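PDB 4ECO: uncharacterized protein from Bacteroides eggerthii DSM 20697, which is of unknown function but carries a curved leucine-rich repeat solenoid, a fold commonly used for protein binding, and holds a bound sodium ion. Local coordinates for residues H115-N120 with Q190-I195; F211-S216 with V254-C259; K45-Q50 with E89-S94. All blocks are in the same frame, centred on the assembly; numbering follows the deposited sequence.

The three contacts lie near the N-terminal end of the leucine-rich repeat solenoid, all on one side of the chain's centre, and contact 1 joins the other two. Its centre is about 9 Å from that of contact 2 and about 10 Å from that of contact 3. The sodium ion belongs to contact 1, but the nearest atom of G90 in contact 3 is about 3 Å from it, and G90 N also lies 2.7 Å from E117 OE2. Toward contact 2, H115 ND1 approaches E255 OE1 to 2.7 Å. Contacts 2 and 3 do not touch: their centres are about 16 Å apart, their nearest atoms about 6 Å.

Contact 1: residues H115-N120 with Q190-I195; sequences HGEKVN and QLSNNI. With NA (sodium ion), chain C.
E117 and S192 meet twice, once through a sodium ion and once directly. The ion takes one oxygen from each side, E117 OE2 at 2.8 Å and the backbone S192 O at 2.5 Å. The other carboxylate oxygen, E117 OE1, accepts a hydrogen bond from S192 OG at 2.7 Å. That hydroxyl arrives from above the carboxylate, 60° out of its plane. In E117, chi1 of -70° puts CG anti to the carbonyl carbon, and the chain runs extended from there to the carboxylate.

A second grip lies alongside. K118 NZ donates to Q190 OE1 at 2.9 Å, in the amide plane and on a lone pair of the oxygen, and makes a weak bond of 3.2 Å to the backbone Q190 O. The lysine chain is bent at chi2 and chi3 where the glutamine chain is extended. A water donates to Q190 OE1 at 2.8 Å and more weakly to K118 O, so the glutamine oxygen receives both lysine and water.

Further out, the carboxylate is held on both oxygens: S114 N donates to OE1 and G90 N to OE2. On the other side, S192 pairs through its backbone with N215. N193 forms an Asx turn, its OD1 taking the I195 N-H at 3.1 Å, in the carbonyl plane and on a lone pair, while S216 OG is a further partner of that oxygen and G214 O binds its ND2.

The loop after strand 109-111 is therefore tied to the lead-in of strand 194-198 almost wholly by polar groups. With E117 shared among sodium, a hydroxyl and backbone N-H groups, the ion probably offsets the charge of a buried carboxylate while linking two loops distant in sequence.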
ATOM      1  N   HIS A 115     -10.326  -8.713  -8.524  1.00 40.42           N
ATOM      2  CA  HIS A 115      -9.869  -8.597  -7.139  1.00 39.00           C
ATOM      3  C   HIS A 115     -11.005  -8.026  -6.286  1.00 44.52           C
ATOM      4  O   HIS A 115     -11.034  -8.294  -5.087  1.00 44.70           O
ATOM      5  CB  HIS A 115      -8.575  -7.784  -7.012  1.00 38.39           C
ATOM      6  CG  HIS A 115      -8.683  -6.343  -7.381  1.00 41.66           C
ATOM      7  ND1 HIS A 115      -8.298  -5.891  -8.623  1.00 43.86           N
ATOM      8  CD2 HIS A 115      -9.072  -5.283  -6.632  1.00 42.91           C
ATOM      9  CE1 HIS A 115      -8.479  -4.579  -8.599  1.00 43.13           C
ATOM     10  NE2 HIS A 115      -8.959  -4.170  -7.423  1.00 42.59           N
ATOM     11  N   GLY A 116     -11.963  -7.334  -6.930  1.00 40.75           N
ATOM     12  CA  GLY A 116     -13.140  -6.762  -6.289  1.00 39.78           C
ATOM     13  C   GLY A 116     -13.992  -7.804  -5.587  1.00 46.13           C
ATOM     14  O   GLY A 116     -14.525  -7.554  -4.505  1.00 48.25           O
ATOM     15  N   GLU A 117     -14.088  -9.001  -6.168  1.00 41.96           N
ATOM     16  CA  GLU A 117     -14.879 -10.116  -5.632  1.00 41.10           C
ATOM     17  C   GLU A 117     -14.398 -10.564  -4.241  1.00 48.86           C
ATOM     18  O   GLU A 117     -15.230 -10.975  -3.422  1.00 51.19           O
ATOM     19  CB  GLU A 117     -14.847 -11.288  -6.601  1.00 41.60           C
ATOM     20  CG  GLU A 117     -15.634 -11.013  -7.874  1.00 38.48           C
ATOM     21  CD  GLU A 117     -15.536 -12.109  -8.914  1.00 55.67           C
ATOM     22  OE1 GLU A 117     -14.391 -12.539  -9.203  1.00 38.80           O
ATOM     23  OE2 GLU A 117     -16.594 -12.530  -9.446  1.00 39.17           O
ATOM     24  N   LYS A 118     -13.087 -10.415  -3.950  1.00 44.64           N
ATOM     25  CA  LYS A 118     -12.513 -10.761  -2.649  1.00 43.47           C
ATOM     26  C   LYS A 118     -12.874  -9.715  -1.589  1.00 44.75           C
ATOM     27  O   LYS A 118     -12.808 -10.036  -0.401  1.00 44.33           O
ATOM     28  CB  LYS A 118     -10.965 -10.930  -2.727  1.00 45.99           C
ATOM     29  CG  LYS A 118     -10.447 -12.239  -3.377  1.00 56.98           C
ATOM     30  CD  LYS A 118     -10.956 -13.552  -2.719  1.00 61.46           C
ATOM     31  CE  LYS A 118     -11.883 -14.291  -3.659  1.00 63.46           C
ATOM     32  NZ  LYS A 118     -12.758 -15.277  -2.986  1.00 65.20           N
ATOM     33  N   VAL A 119     -13.244  -8.477  -2.002  1.00 40.42           N
ATOM     34  CA  VAL A 119     -13.596  -7.376  -1.065  1.00 39.60           C
ATOM     35  C   VAL A 119     -15.058  -6.909  -1.280  1.00 45.16           C
ATOM     36  O   VAL A 119     -15.412  -5.793  -0.895  1.00 43.77           O
ATOM     37  CB  VAL A 119     -12.614  -6.157  -1.110  1.00 41.50           C
ATOM     38  CG1 VAL A 119     -11.237  -6.543  -0.590  1.00 41.26           C
ATOM     39  CG2 VAL A 119     -12.515  -5.543  -2.502  1.00 40.82           C
ATOM     40  N   ASN A 120     -15.898  -7.777  -1.874  1.00 45.79           N
ATOM     41  CA  ASN A 120     -17.326  -7.539  -2.130  1.00 47.41           C
ATOM     42  C   ASN A 120     -17.561  -6.153  -2.820  1.00 53.95           C
ATOM     43  O   ASN A 120     -18.354  -5.323  -2.354  1.00 54.39           O
ATOM     44  CB  ASN A 120     -18.138  -7.652  -0.813  1.00 45.93           C
ATOM     45  CG  ASN A 120     -19.635  -7.633  -0.978  1.00 79.09           C
ATOM     46  OD1 ASN A 120     -20.208  -8.006  -2.023  1.00 71.11           O
ATOM     47  ND2 ASN A 120     -20.300  -7.182   0.066  1.00 78.72           N
ATOM     48  N   GLN A 190      -8.994 -19.006  -3.008  1.00 46.29           N
ATOM     49  CA  GLN A 190     -10.435 -19.073  -2.784  1.00 45.53           C
ATOM     50  C   GLN A 190     -11.096 -18.593  -4.051  1.00 46.08           C
ATOM     51  O   GLN A 190     -10.910 -17.442  -4.467  1.00 46.08           O
ATOM     52  CB  GLN A 190     -10.825 -18.228  -1.557  1.00 46.68           C
ATOM     53  CG  GLN A 190     -12.293 -18.245  -1.166  1.00 58.15           C
ATOM     54  CD  GLN A 190     -12.519 -17.290  -0.033  1.00 73.68           C
ATOM     55  OE1 GLN A 190     -12.866 -16.120  -0.236  1.00 64.01           O
ATOM     56  NE2 GLN A 190     -12.240 -17.751   1.179  1.00 75.78           N
ATOM     57  N   LEU A 191     -11.797 -19.510  -4.692  1.00 39.52           N
ATOM     58  CA  LEU A 191     -12.462 -19.274  -5.958  1.00 38.37           C
ATOM     59  C   LEU A 191     -13.761 -18.482  -5.792  1.00 44.42           C
ATOM     60  O   LEU A 191     -14.473 -18.662  -4.796  1.00 45.21           O
ATOM     61  CB  LEU A 191     -12.751 -20.620  -6.657  1.00 37.37           C
ATOM     62  CG  LEU A 191     -11.538 -21.553  -6.893  1.00 39.32           C
ATOM     63  CD1 LEU A 191     -11.977 -22.856  -7.521  1.00 38.73           C
ATOM     64  CD2 LEU A 191     -10.453 -20.892  -7.769  1.00 37.40           C
ATOM     65  N   SER A 192     -14.056 -17.599  -6.780  1.00 40.03           N
ATOM     66  CA  SER A 192     -15.280 -16.782  -6.868  1.00 38.67           C
ATOM     67  C   SER A 192     -16.179 -17.316  -7.988  1.00 44.26           C
ATOM     68  O   SER A 192     -17.337 -16.902  -8.140  1.00 45.70           O
ATOM     69  CB  SER A 192     -14.934 -15.318  -7.128  1.00 40.07           C
ATOM     70  OG  SER A 192     -14.513 -15.127  -8.472  1.00 43.92           O
ATOM     71  N   ASN A 193     -15.618 -18.224  -8.789  1.00 40.48           N
ATOM     72  CA  ASN A 193     -16.265 -18.838  -9.945  1.00 40.74           C
ATOM     73  C   ASN A 193     -15.581 -20.165 -10.297  1.00 45.02           C
ATOM     74  O   ASN A 193     -14.502 -20.473  -9.778  1.00 43.78           O
ATOM     75  CB  ASN A 193     -16.194 -17.869 -11.145  1.00 38.42           C
ATOM     76  CG  ASN A 193     -14.766 -17.547 -11.536  1.00 50.68           C
ATOM     77  OD1 ASN A 193     -14.057 -18.361 -12.126  1.00 38.65           O
ATOM     78  ND2 ASN A 193     -14.288 -16.383 -11.145  1.00 46.10           N
ATOM     79  N   ASN A 194     -16.177 -20.899 -11.253  1.00 41.58           N
ATOM     80  CA  ASN A 194     -15.624 -22.140 -11.746  1.00 41.10           C
ATOM     81  C   ASN A 194     -15.425 -22.055 -13.286  1.00 43.73           C
ATOM     82  O   ASN A 194     -15.816 -22.966 -14.017  1.00 43.40           O
ATOM     83  CB  ASN A 194     -16.488 -23.317 -11.335  1.00 40.89           C
ATOM     84  CG  ASN A 194     -15.713 -24.601 -11.330  1.00 73.62           C
ATOM     85  OD1 ASN A 194     -14.941 -24.888 -10.400  1.00 67.21           O
ATOM     86  ND2 ASN A 194     -15.861 -25.370 -12.402  1.00 70.31           N
ATOM     87  N   ILE A 195     -14.814 -20.941 -13.767  1.00 38.84           N
ATOM     88  CA  ILE A 195     -14.489 -20.769 -15.180  1.00 39.32           C
ATOM     89  C   ILE A 195     -13.256 -21.655 -15.433  1.00 44.14           C
ATOM     90  O   ILE A 195     -12.208 -21.416 -14.850  1.00 42.73           O
ATOM     91  CB  ILE A 195     -14.267 -19.279 -15.591  1.00 42.43           C
ATOM     92  CG1 ILE A 195     -15.384 -18.296 -15.150  1.00 42.46           C
ATOM     93  CG2 ILE A 195     -13.902 -19.128 -17.065  1.00 43.11           C
ATOM     94  CD1 ILE A 195     -16.687 -18.562 -15.656  1.00 52.29           C
TER
HETATM   95 NA    NA C1001     -18.194 -14.619  -8.430  1.00 42.76          NA
HETATM   96  O   HOH W   1     -12.918 -13.311   0.152  1.00 58.19           O

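Contact 2: residues F211-S216 with V254-C259; sequences FYMGNS and VEVYNC
F211 to G214 and V254 to Y257 are neighbouring parallel strands of the leucine-rich repeat solenoid, connected through helix 233-238. Their axes run 4.6 Å apart and nearly parallel. E255 N bonds to F211 O, M213 N to E255 O and Y257 N to M213 O.

F211, M213, V254 and V256 share one face, the hydrophobic positions of the LxxLxLxxN-type repeat. M213, a selenomethionine, has CG between its backbone N and carbonyl carbon (chi1 69°); CG lies 4.0 Å from V256 CG1, the two side chains pointing the same way. Its CE lies over one face of the F211 ring, 3.4 Å above the plane and toward the rim.

Y212 and E255 occupy the other face. E255 CB sits over the Y212 ring in a CH-pi contact, 3.7 Å from the centroid; CG, anti to the backbone N (chi1 171°), carries the chain on. The carboxylate, turned obliquely to the ring, continues past CD2 and CE2 to H115, which binds OE1.

Where the strands end, N215 and N258 cross at about a right angle, amide planes 80° apart. N258 OD1 accepts from G189 N, and N258 ND2 donates in the carbonyl plane to N215 OD1 at 2.8 Å.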
ATOM      1  N   PHE A 211      -9.434  -6.054 -19.763  1.00 41.44           N
ATOM      2  CA  PHE A 211      -9.720  -7.479 -19.676  1.00 40.44           C
ATOM      3  C   PHE A 211      -9.285  -7.980 -18.304  1.00 42.83           C
ATOM      4  O   PHE A 211      -8.098  -8.062 -18.021  1.00 43.98           O
ATOM      5  CB  PHE A 211      -9.053  -8.249 -20.825  1.00 43.03           C
ATOM      6  CG  PHE A 211      -9.380  -9.721 -20.947  1.00 44.57           C
ATOM      7  CD1 PHE A 211     -10.533 -10.249 -20.373  1.00 46.46           C
ATOM      8  CD2 PHE A 211      -8.560 -10.572 -21.676  1.00 48.31           C
ATOM      9  CE1 PHE A 211     -10.824 -11.614 -20.476  1.00 47.88           C
ATOM     10  CE2 PHE A 211      -8.862 -11.935 -21.791  1.00 50.82           C
ATOM     11  CZ  PHE A 211     -10.005 -12.443 -21.205  1.00 47.58           C
ATOM     12  N   TYR A 212     -10.261  -8.291 -17.444  1.00 38.43           N
ATOM     13  CA  TYR A 212     -10.043  -8.761 -16.070  1.00 36.91           C
ATOM     14  C   TYR A 212     -10.533 -10.173 -15.861  1.00 40.71           C
ATOM     15  O   TYR A 212     -11.583 -10.573 -16.386  1.00 42.93           O
ATOM     16  CB  TYR A 212     -10.778  -7.845 -15.071  1.00 37.41           C
ATOM     17  CG  TYR A 212     -10.021  -6.614 -14.610  1.00 39.57           C
ATOM     18  CD1 TYR A 212      -9.558  -5.672 -15.523  1.00 41.72           C
ATOM     19  CD2 TYR A 212      -9.888  -6.322 -13.254  1.00 40.11           C
ATOM     20  CE1 TYR A 212      -8.885  -4.523 -15.099  1.00 42.62           C
ATOM     21  CE2 TYR A 212      -9.227  -5.174 -12.818  1.00 40.57           C
ATOM     22  CZ  TYR A 212      -8.725  -4.277 -13.744  1.00 45.18           C
ATOM     23  OH  TYR A 212      -8.082  -3.139 -13.320  1.00 41.53           O
HETATM   24  N   MSE A 213      -9.775 -10.929 -15.087  1.00 34.45           N
HETATM   25  CA  MSE A 213     -10.164 -12.260 -14.661  1.00 32.94           C
HETATM   26  C   MSE A 213      -9.518 -12.527 -13.328  1.00 38.40           C
HETATM   27  O   MSE A 213      -8.442 -11.985 -13.025  1.00 37.38           O
HETATM   28  CB  MSE A 213      -9.885 -13.371 -15.695  1.00 34.82           C
HETATM   29  CG  MSE A 213      -8.425 -13.716 -15.958  1.00 39.99           C
HETATM   30 SE   MSE A 213      -8.267 -14.390 -17.816  0.75 45.85          SE
HETATM   31  CE  MSE A 213      -7.644 -12.676 -18.589  1.00 41.95           C
ATOM     32  N   GLY A 214     -10.216 -13.308 -12.514  1.00 35.61           N
ATOM     33  CA  GLY A 214      -9.707 -13.658 -11.201  1.00 35.02           C
ATOM     34  C   GLY A 214     -10.538 -14.654 -10.447  1.00 40.46           C
ATOM     35  O   GLY A 214     -11.733 -14.806 -10.712  1.00 42.90           O
ATOM     36  N   ASN A 215      -9.888 -15.347  -9.503  1.00 35.93           N
ATOM     37  CA  ASN A 215     -10.426 -16.335  -8.555  1.00 34.24           C
ATOM     38  C   ASN A 215     -11.044 -17.530  -9.314  1.00 35.42           C
ATOM     39  O   ASN A 215     -12.034 -18.106  -8.878  1.00 33.75           O
ATOM     40  CB  ASN A 215     -11.415 -15.659  -7.607  1.00 30.86           C
ATOM     41  CG  ASN A 215     -10.944 -14.299  -7.144  1.00 43.21           C
ATOM     42  OD1 ASN A 215      -9.986 -14.177  -6.391  1.00 41.28           O
ATOM     43  ND2 ASN A 215     -11.530 -13.241  -7.679  1.00 35.57           N
ATOM     44  N   SER A 216     -10.390 -17.914 -10.431  1.00 33.06           N
ATOM     45  CA  SER A 216     -10.796 -18.974 -11.355  1.00 34.40           C
ATOM     46  C   SER A 216      -9.916 -20.192 -11.245  1.00 40.80           C
ATOM     47  O   SER A 216      -8.713 -20.056 -11.015  1.00 41.85           O
ATOM     48  CB  SER A 216     -10.759 -18.467 -12.798  1.00 38.24           C
ATOM     49  OG  SER A 216     -11.885 -17.669 -13.134  1.00 42.96           O
ATOM     50  N   VAL A 254      -5.073  -5.203 -18.089  1.00 41.45           N
ATOM     51  CA  VAL A 254      -5.295  -6.652 -18.005  1.00 40.06           C
ATOM     52  C   VAL A 254      -5.018  -7.129 -16.580  1.00 42.99           C
ATOM     53  O   VAL A 254      -4.019  -6.737 -15.973  1.00 42.40           O
ATOM     54  CB  VAL A 254      -4.470  -7.446 -19.046  1.00 43.36           C
ATOM     55  CG1 VAL A 254      -4.642  -8.937 -18.850  1.00 42.71           C
ATOM     56  CG2 VAL A 254      -4.855  -7.058 -20.473  1.00 43.75           C
ATOM     57  N   GLU A 255      -5.920  -7.975 -16.048  1.00 39.27           N
ATOM     58  CA  GLU A 255      -5.783  -8.569 -14.717  1.00 36.77           C
ATOM     59  C   GLU A 255      -6.053 -10.081 -14.770  1.00 41.99           C
ATOM     60  O   GLU A 255      -7.064 -10.519 -15.336  1.00 42.91           O
ATOM     61  CB  GLU A 255      -6.712  -7.888 -13.721  1.00 36.41           C
ATOM     62  CG  GLU A 255      -6.771  -8.616 -12.388  1.00 45.56           C
ATOM     63  CD  GLU A 255      -7.522  -7.930 -11.269  1.00 47.80           C
ATOM     64  OE1 GLU A 255      -7.021  -6.909 -10.752  1.00 45.24           O
ATOM     65  OE2 GLU A 255      -8.594  -8.437 -10.878  1.00 34.99           O
ATOM     66  N   VAL A 256      -5.108 -10.866 -14.219  1.00 38.24           N
ATOM     67  CA  VAL A 256      -5.166 -12.327 -14.029  1.00 38.07           C
ATOM     68  C   VAL A 256      -4.821 -12.532 -12.555  1.00 42.22           C
ATOM     69  O   VAL A 256      -3.656 -12.679 -12.193  1.00 41.55           O
ATOM     70  CB  VAL A 256      -4.270 -13.130 -14.999  1.00 42.01           C
ATOM     71  CG1 VAL A 256      -4.682 -14.596 -14.997  1.00 41.93           C
ATOM     72  CG2 VAL A 256      -4.323 -12.563 -16.414  1.00 42.22           C
ATOM     73  N   TYR A 257      -5.828 -12.413 -11.694  1.00 39.54           N
ATOM     74  CA  TYR A 257      -5.642 -12.362 -10.247  1.00 38.74           C
ATOM     75  C   TYR A 257      -6.168 -13.583  -9.537  1.00 43.16           C
ATOM     76  O   TYR A 257      -7.286 -14.019  -9.792  1.00 43.73           O
ATOM     77  CB  TYR A 257      -6.379 -11.108  -9.719  1.00 38.36           C
ATOM     78  CG  TYR A 257      -6.468 -10.963  -8.218  1.00 38.53           C
ATOM     79  CD1 TYR A 257      -5.485 -10.287  -7.505  1.00 40.01           C
ATOM     80  CD2 TYR A 257      -7.602 -11.383  -7.524  1.00 38.34           C
ATOM     81  CE1 TYR A 257      -5.596 -10.089  -6.130  1.00 40.72           C
ATOM     82  CE2 TYR A 257      -7.710 -11.218  -6.143  1.00 38.04           C
ATOM     83  CZ  TYR A 257      -6.713 -10.553  -5.452  1.00 43.32           C
ATOM     84  OH  TYR A 257      -6.824 -10.354  -4.093  1.00 41.82           O
ATOM     85  N   ASN A 258      -5.386 -14.065  -8.566  1.00 37.94           N
ATOM     86  CA  ASN A 258      -5.713 -15.175  -7.680  1.00 37.01           C
ATOM     87  C   ASN A 258      -6.315 -16.362  -8.453  1.00 43.90           C
ATOM     88  O   ASN A 258      -7.483 -16.711  -8.249  1.00 44.04           O
ATOM     89  CB  ASN A 258      -6.670 -14.685  -6.583  1.00 31.08           C
ATOM     90  CG  ASN A 258      -6.911 -15.632  -5.455  1.00 53.58           C
ATOM     91  OD1 ASN A 258      -6.116 -16.525  -5.171  1.00 56.74           O
ATOM     92  ND2 ASN A 258      -8.033 -15.464  -4.792  1.00 50.00           N
ATOM     93  N   CYS A 259      -5.527 -16.955  -9.371  1.00 40.46           N
ATOM     94  CA  CYS A 259      -5.957 -18.149 -10.096  1.00 39.89           C
ATOM     95  C   CYS A 259      -5.021 -19.279  -9.636  1.00 45.12           C
ATOM     96  O   CYS A 259      -3.872 -19.385 -10.096  1.00 45.44           O
ATOM     97  CB  CYS A 259      -5.960 -17.916 -11.602  1.00 39.88           C
ATOM     98  SG  CYS A 259      -7.119 -16.630 -12.153  1.00 42.57           S
TER

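Contact 3: residues K45-Q50 with E89-S94; sequences KNWSQQ and EGFGAS
The F91 ring is sandwiched between W47 and Q49. On one face lies the indole in an offset stack, its six-membered ring 4.7 Å from the F91 ring between centroids, the planes 25° apart; the atom reaching over the phenyl is W47 CE3, 3.6 Å from F91 CG and nearer the rim than the centre. F91 CB in turn sits over the five-membered part of the indole, a CH-pi contact.

The opposite face is covered by the Q49 amide, also stacked at 25°, with NE2 3.6 Å above the ring plane and over its centre. Q49 has CG anti to its backbone N (chi1 -161°) and a bend at chi2. From here NE2 also makes a weak bond to E89 O.

Between the backbones, S48 N donates to F91 O at 3.1 Å. A93 CB adds a contact of 3.7 Å to W47 NE1, whose N-H goes to L42 O. W39 and W60 meet W47 edge-to-face.

This aromatic cluster ties the loop after helix 27-41 to the turn after strand 83-87, consistent with the N-terminal cap of a leucine-rich repeat solenoid, probably of the kind found in plant-type repeats.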
ATOM      1  N   LYS A  45     -28.285 -20.356 -15.269  1.00 50.59           N
ATOM      2  CA  LYS A  45     -29.535 -20.571 -14.527  1.00 51.02           C
ATOM      3  C   LYS A  45     -29.248 -20.703 -13.022  1.00 57.50           C
ATOM      4  O   LYS A  45     -30.142 -20.450 -12.207  1.00 58.87           O
ATOM      5  CB  LYS A  45     -30.298 -21.800 -15.048  1.00 53.59           C
ATOM      6  CG  LYS A  45     -29.455 -23.077 -15.099  1.00 82.03           C
ATOM      7  CD  LYS A  45     -30.304 -24.349 -15.210  1.00 97.59           C
ATOM      8  CE  LYS A  45     -29.474 -25.606 -15.060  1.00107.40           C
ATOM      9  NZ  LYS A  45     -30.314 -26.836 -15.067  1.00119.79           N
ATOM     10  N   ASN A  46     -27.983 -21.023 -12.651  1.00 53.57           N
ATOM     11  CA  ASN A  46     -27.611 -21.216 -11.254  1.00 53.09           C
ATOM     12  C   ASN A  46     -26.746 -20.080 -10.695  1.00 55.07           C
ATOM     13  O   ASN A  46     -26.275 -20.179  -9.551  1.00 55.75           O
ATOM     14  CB  ASN A  46     -26.924 -22.557 -11.063  1.00 54.86           C
ATOM     15  CG  ASN A  46     -27.893 -23.707 -11.277  1.00 73.12           C
ATOM     16  OD1 ASN A  46     -27.702 -24.544 -12.159  1.00 64.88           O
ATOM     17  ND2 ASN A  46     -29.008 -23.714 -10.547  1.00 65.27           N
ATOM     18  N   TRP A  47     -26.626 -18.974 -11.447  1.00 48.87           N
ATOM     19  CA  TRP A  47     -25.952 -17.756 -11.005  1.00 47.26           C
ATOM     20  C   TRP A  47     -26.691 -17.107  -9.845  1.00 55.24           C
ATOM     21  O   TRP A  47     -27.931 -17.106  -9.838  1.00 55.18           O
ATOM     22  CB  TRP A  47     -25.907 -16.741 -12.161  1.00 44.62           C
ATOM     23  CG  TRP A  47     -24.928 -16.991 -13.261  1.00 44.37           C
ATOM     24  CD1 TRP A  47     -24.147 -18.093 -13.445  1.00 47.34           C
ATOM     25  CD2 TRP A  47     -24.647 -16.111 -14.355  1.00 43.63           C
ATOM     26  NE1 TRP A  47     -23.390 -17.950 -14.586  1.00 46.81           N
ATOM     27  CE2 TRP A  47     -23.676 -16.742 -15.164  1.00 47.25           C
ATOM     28  CE3 TRP A  47     -25.124 -14.841 -14.733  1.00 44.58           C
ATOM     29  CZ2 TRP A  47     -23.186 -16.163 -16.338  1.00 46.09           C
ATOM     30  CZ3 TRP A  47     -24.612 -14.252 -15.876  1.00 45.89           C
ATOM     31  CH2 TRP A  47     -23.675 -14.922 -16.678  1.00 46.52           C
ATOM     32  N   SER A  48     -25.957 -16.523  -8.883  1.00 54.51           N
ATOM     33  CA  SER A  48     -26.581 -15.779  -7.785  1.00 56.94           C
ATOM     34  C   SER A  48     -25.590 -14.733  -7.337  1.00 66.40           C
ATOM     35  O   SER A  48     -24.533 -15.096  -6.818  1.00 65.50           O
ATOM     36  CB  SER A  48     -27.033 -16.694  -6.643  1.00 60.33           C
ATOM     37  OG  SER A  48     -28.005 -16.055  -5.825  1.00 68.44           O
ATOM     38  N   GLN A  49     -25.899 -13.432  -7.583  1.00 68.05           N
ATOM     39  CA  GLN A  49     -24.989 -12.308  -7.306  1.00 69.31           C
ATOM     40  C   GLN A  49     -24.798 -12.008  -5.790  1.00 79.50           C
ATOM     41  O   GLN A  49     -25.709 -12.224  -4.970  1.00 79.10           O
ATOM     42  CB  GLN A  49     -25.432 -11.029  -8.034  1.00 70.25           C
ATOM     43  CG  GLN A  49     -24.304  -9.995  -8.171  1.00 73.57           C
ATOM     44  CD  GLN A  49     -24.196  -9.380  -9.542  1.00 89.95           C
ATOM     45  OE1 GLN A  49     -25.121  -8.719 -10.060  1.00 84.23           O
ATOM     46  NE2 GLN A  49     -23.028  -9.545 -10.137  1.00 77.53           N
ATOM     47  N   GLN A  50     -23.562 -11.490  -5.464  1.00 80.49           N
ATOM     48  CA  GLN A  50     -23.052 -11.093  -4.136  1.00 81.35           C
ATOM     49  C   GLN A  50     -23.657  -9.674  -3.680  1.00 86.82           C
ATOM     50  O   GLN A  50     -24.620  -9.672  -2.903  1.00 86.85           O
ATOM     51  CB  GLN A  50     -21.482 -11.119  -4.086  1.00 81.92           C
ATOM     52  CG  GLN A  50     -20.713 -10.289  -5.150  1.00 96.60           C
ATOM     53  CD  GLN A  50     -19.189 -10.211  -4.973  1.00106.13           C
ATOM     54  OE1 GLN A  50     -18.462 -11.218  -4.856  1.00 88.04           O
ATOM     55  NE2 GLN A  50     -18.655  -9.000  -5.052  1.00104.13           N
ATOM     56  N   GLU A  89     -18.637 -10.489 -12.724  1.00 34.57           N
ATOM     57  CA  GLU A  89     -18.287 -10.285 -11.317  1.00 34.94           C
ATOM     58  C   GLU A  89     -19.443 -10.645 -10.367  1.00 39.18           C
ATOM     59  O   GLU A  89     -20.569 -10.191 -10.587  1.00 38.88           O
ATOM     60  CB  GLU A  89     -17.880  -8.828 -11.062  1.00 36.34           C
ATOM     61  CG  GLU A  89     -16.473  -8.450 -11.478  1.00 39.81           C
ATOM     62  CD  GLU A  89     -16.250  -6.964 -11.309  1.00 54.80           C
ATOM     63  OE1 GLU A  89     -17.054  -6.169 -11.857  1.00 41.00           O
ATOM     64  OE2 GLU A  89     -15.291  -6.595 -10.593  1.00 50.70           O
ATOM     65  N   GLY A  90     -19.141 -11.497  -9.377  1.00 34.44           N
ATOM     66  CA  GLY A  90     -20.062 -11.929  -8.327  1.00 33.63           C
ATOM     67  C   GLY A  90     -21.156 -12.913  -8.684  1.00 37.88           C
ATOM     68  O   GLY A  90     -21.883 -13.361  -7.794  1.00 37.99           O
ATOM     69  N   PHE A  91     -21.265 -13.293  -9.959  1.00 34.33           N
ATOM     70  CA  PHE A  91     -22.334 -14.193 -10.394  1.00 35.42           C
ATOM     71  C   PHE A  91     -22.067 -15.643 -10.038  1.00 42.60           C
ATOM     72  O   PHE A  91     -23.020 -16.414  -9.877  1.00 45.15           O
ATOM     73  CB  PHE A  91     -22.579 -14.074 -11.909  1.00 36.63           C
ATOM     74  CG  PHE A  91     -23.417 -12.885 -12.305  1.00 36.68           C
ATOM     75  CD1 PHE A  91     -24.696 -12.706 -11.778  1.00 38.19           C
ATOM     76  CD2 PHE A  91     -22.946 -11.960 -13.234  1.00 37.24           C
ATOM     77  CE1 PHE A  91     -25.481 -11.612 -12.171  1.00 38.78           C
ATOM     78  CE2 PHE A  91     -23.737 -10.874 -13.632  1.00 38.68           C
ATOM     79  CZ  PHE A  91     -25.001 -10.713 -13.103  1.00 36.44           C
ATOM     80  N   GLY A  92     -20.802 -16.009  -9.923  1.00 38.63           N
ATOM     81  CA  GLY A  92     -20.434 -17.379  -9.606  1.00 38.35           C
ATOM     82  C   GLY A  92     -20.614 -18.292 -10.795  1.00 42.36           C
ATOM     83  O   GLY A  92     -21.073 -19.425 -10.649  1.00 42.49           O
ATOM     84  N   ALA A  93     -20.229 -17.789 -11.981  1.00 38.79           N
ATOM     85  CA  ALA A  93     -20.274 -18.482 -13.265  1.00 38.15           C
ATOM     86  C   ALA A  93     -19.437 -19.770 -13.221  1.00 41.24           C
ATOM     87  O   ALA A  93     -18.411 -19.817 -12.531  1.00 41.10           O
ATOM     88  CB  ALA A  93     -19.768 -17.557 -14.354  1.00 38.76           C
ATOM     89  N   SER A  94     -19.911 -20.831 -13.902  1.00 36.31           N
ATOM     90  CA  SER A  94     -19.276 -22.138 -13.888  1.00 36.23           C
ATOM     91  C   SER A  94     -19.356 -22.752 -15.249  1.00 44.43           C
ATOM     92  O   SER A  94     -20.461 -23.052 -15.720  1.00 45.97           O
ATOM     93  CB  SER A  94     -19.952 -23.046 -12.857  1.00 38.91           C
ATOM     94  OG  SER A  94     -19.525 -24.396 -12.963  1.00 49.71           O
TER